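Local coordinates for protein HRI1 (Saccharomyces cerevisiae, PDB 3RBY) that is of unknown function, is non-essential in yeast, and interacts with the protein kinase HRR25, at residues 79-82 with 83-86. Residues are numbered along the deposited sequence; the frame is centred on the assembly and turned at random.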
loop_
_atom_site.group_PDB
_atom_site.type_symbol
_atom_site.label_atom_id
_atom_site.label_comp_id
_atom_site.label_asym_id
_atom_site.label_seq_id
_atom_site.Cartn_x
_atom_site.Cartn_y
_atom_site.Cartn_z
ATOM N N TRP A 79 19.297 5.972 -18.076
ATOM C CA TRP A 79 19.525 5.593 -19.468
ATOM C C TRP A 79 18.317 6.063 -20.296
ATOM O O TRP A 79 18.441 6.892 -21.208
ATOM C CB TRP A 79 19.688 4.072 -19.557
ATOM C CG TRP A 79 19.985 3.572 -20.933
ATOM C CD1 TRP A 79 20.589 4.261 -21.947
ATOM C CD2 TRP A 79 19.664 2.277 -21.460
ATOM N NE1 TRP A 79 20.673 3.467 -23.070
ATOM C CE2 TRP A 79 20.116 2.245 -22.795
ATOM C CE3 TRP A 79 19.057 1.137 -20.925
ATOM C CZ2 TRP A 79 19.975 1.116 -23.606
ATOM C CZ3 TRP A 79 18.919 0.015 -21.729
ATOM C CH2 TRP A 79 19.375 0.015 -23.059
ATOM N N LEU A 80 17.146 5.515 -19.970
ATOM C CA LEU A 80 15.878 6.034 -20.476
ATOM C C LEU A 80 15.382 7.131 -19.541
ATOM O O LEU A 80 15.294 6.918 -18.334
ATOM C CB LEU A 80 14.837 4.906 -20.506
ATOM C CG LEU A 80 13.554 4.988 -21.342
ATOM C CD1 LEU A 80 12.370 4.455 -20.535
ATOM C CD2 LEU A 80 13.279 6.395 -21.845
ATOM N N ASP A 81 15.063 8.298 -20.096
ATOM C CA ASP A 81 14.348 9.352 -19.365
ATOM C C ASP A 81 13.426 10.083 -20.344
ATOM O O ASP A 81 13.884 10.930 -21.118
ATOM C CB ASP A 81 15.324 10.333 -18.732
ATOM C CG ASP A 81 14.628 11.437 -17.955
ATOM O OD1 ASP A 81 13.425 11.687 -18.201
ATOM O OD2 ASP A 81 15.295 12.071 -17.100
ATOM N N THR A 82 12.137 9.757 -20.332
ATOM C CA THR A 82 11.242 10.307 -21.351
ATOM C C THR A 82 11.280 11.838 -21.388
ATOM O O THR A 82 11.017 12.449 -22.425
ATOM C CB THR A 82 9.787 9.809 -21.198
ATOM O OG1 THR A 82 9.302 10.118 -19.881
ATOM C CG2 THR A 82 9.701 8.303 -21.457
ATOM N N ASN A 83 11.615 12.456 -20.263
ATOM C CA ASN A 83 11.821 13.900 -20.262
ATOM C C ASN A 83 12.903 14.292 -21.260
ATOM O O ASN A 83 12.655 15.077 -22.173
ATOM C CB ASN A 83 12.193 14.417 -18.867
ATOM C CG ASN A 83 11.048 14.299 -17.867
ATOM O OD1 ASN A 83 9.862 14.237 -18.240
ATOM N ND2 ASN A 83 11.400 14.277 -16.577
ATOM N N VAL A 84 14.106 13.747 -21.094
ATOM C CA VAL A 84 15.182 14.099 -22.010
ATOM C C VAL A 84 14.890 13.577 -23.412
ATOM O O VAL A 84 15.207 14.231 -24.402
ATOM C CB VAL A 84 16.599 13.643 -21.536
ATOM C CG1 VAL A 84 16.618 13.359 -20.043
ATOM C CG2 VAL A 84 17.082 12.451 -22.341
ATOM N N TYR A 85 14.284 12.404 -23.505
ATOM C CA TYR A 85 13.946 11.870 -24.817
ATOM C C TYR A 85 13.036 12.826 -25.566
ATOM O O TYR A 85 13.265 13.112 -26.732
ATOM C CB TYR A 85 13.239 10.520 -24.696
ATOM C CG TYR A 85 13.078 9.816 -26.021
ATOM C CD1 TYR A 85 11.972 10.049 -26.823
ATOM C CD2 TYR A 85 14.041 8.919 -26.473
ATOM C CE1 TYR A 85 11.822 9.403 -28.042
ATOM C CE2 TYR A 85 13.901 8.261 -27.685
ATOM C CZ TYR A 85 12.792 8.509 -28.468
ATOM O OH TYR A 85 12.653 7.852 -29.671
ATOM N N LEU A 86 11.997 13.300 -24.880
ATOM C CA LEU A 86 10.969 14.134 -25.486
ATOM C C LEU A 86 11.241 15.630 -25.323
ATOM O O LEU A 86 10.418 16.458 -25.734
ATOM C CB LEU A 86 9.597 13.802 -24.894
ATOM C CG LEU A 86 9.043 12.415 -25.220
ATOM C CD1 LEU A 86 7.725 12.160 -24.487
ATOM C CD2 LEU A 86 8.873 12.238 -26.725
HETATM O O HOH W 1 8.374 12.650 -19.668
#
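Asp81 caps the start of the short helix 82-86 through its carboxylate: OD1 accepts from the backbone N of Asn83 at 2.8 Å. The N-H...O angle of 130° marks this as a weak, bent bond. With CG anti to the backbone N of Asp81, the carboxylate lies on the carbonyl side, where OD1 meets Asn83 N. The same OD1 also accepts from Trp53 NE1 on strand 51-57, so one oxygen joins the helix start to the neighbouring strand. Without the carboxylate, as with an alanine here, Asn83 N and the Trp53 indole N-H would probably lose this shared acceptor, leaving the helix start less firmly fixed to that strand.

Two backbone bonds span i to i+4. Tyr85 N reaches Asp81 O at 2.8 Å, nearly straight (172°) and in the carbonyl plane, whereas Leu86 N donates to Thr82 O from 34° out of that carbonyl's plane.

Van der Waals contacts of carbon with polar groups accompany the cap. Val84 CG1 packs against the carboxylate of Asp81, 3.5 Å from Asp81 CG, the two side chains crossing at about a right angle. On Asn83, CB approaches Asp81 OD1, and the carboxylate and amide planes are inclined to each other. Leu86 CB rests against Thr82 O.

A water links two adjacent side chains: it donates to Asn83 OD1 at 2.6 Å and is hydrogen-bonded to Thr82 OG1 at 2.7 Å.

Further along, Tyr85 OH bonds to the carbonyl of Gln183, and Tyr85 and Leu86 pack on Leu192, so the helix also meets the second sheet. The whole is an aspartate N-cap at a strand-to-helix junction, where edge strand 80-81 of the first antiparallel sheet leads directly into a short helix in this predominantly beta protein.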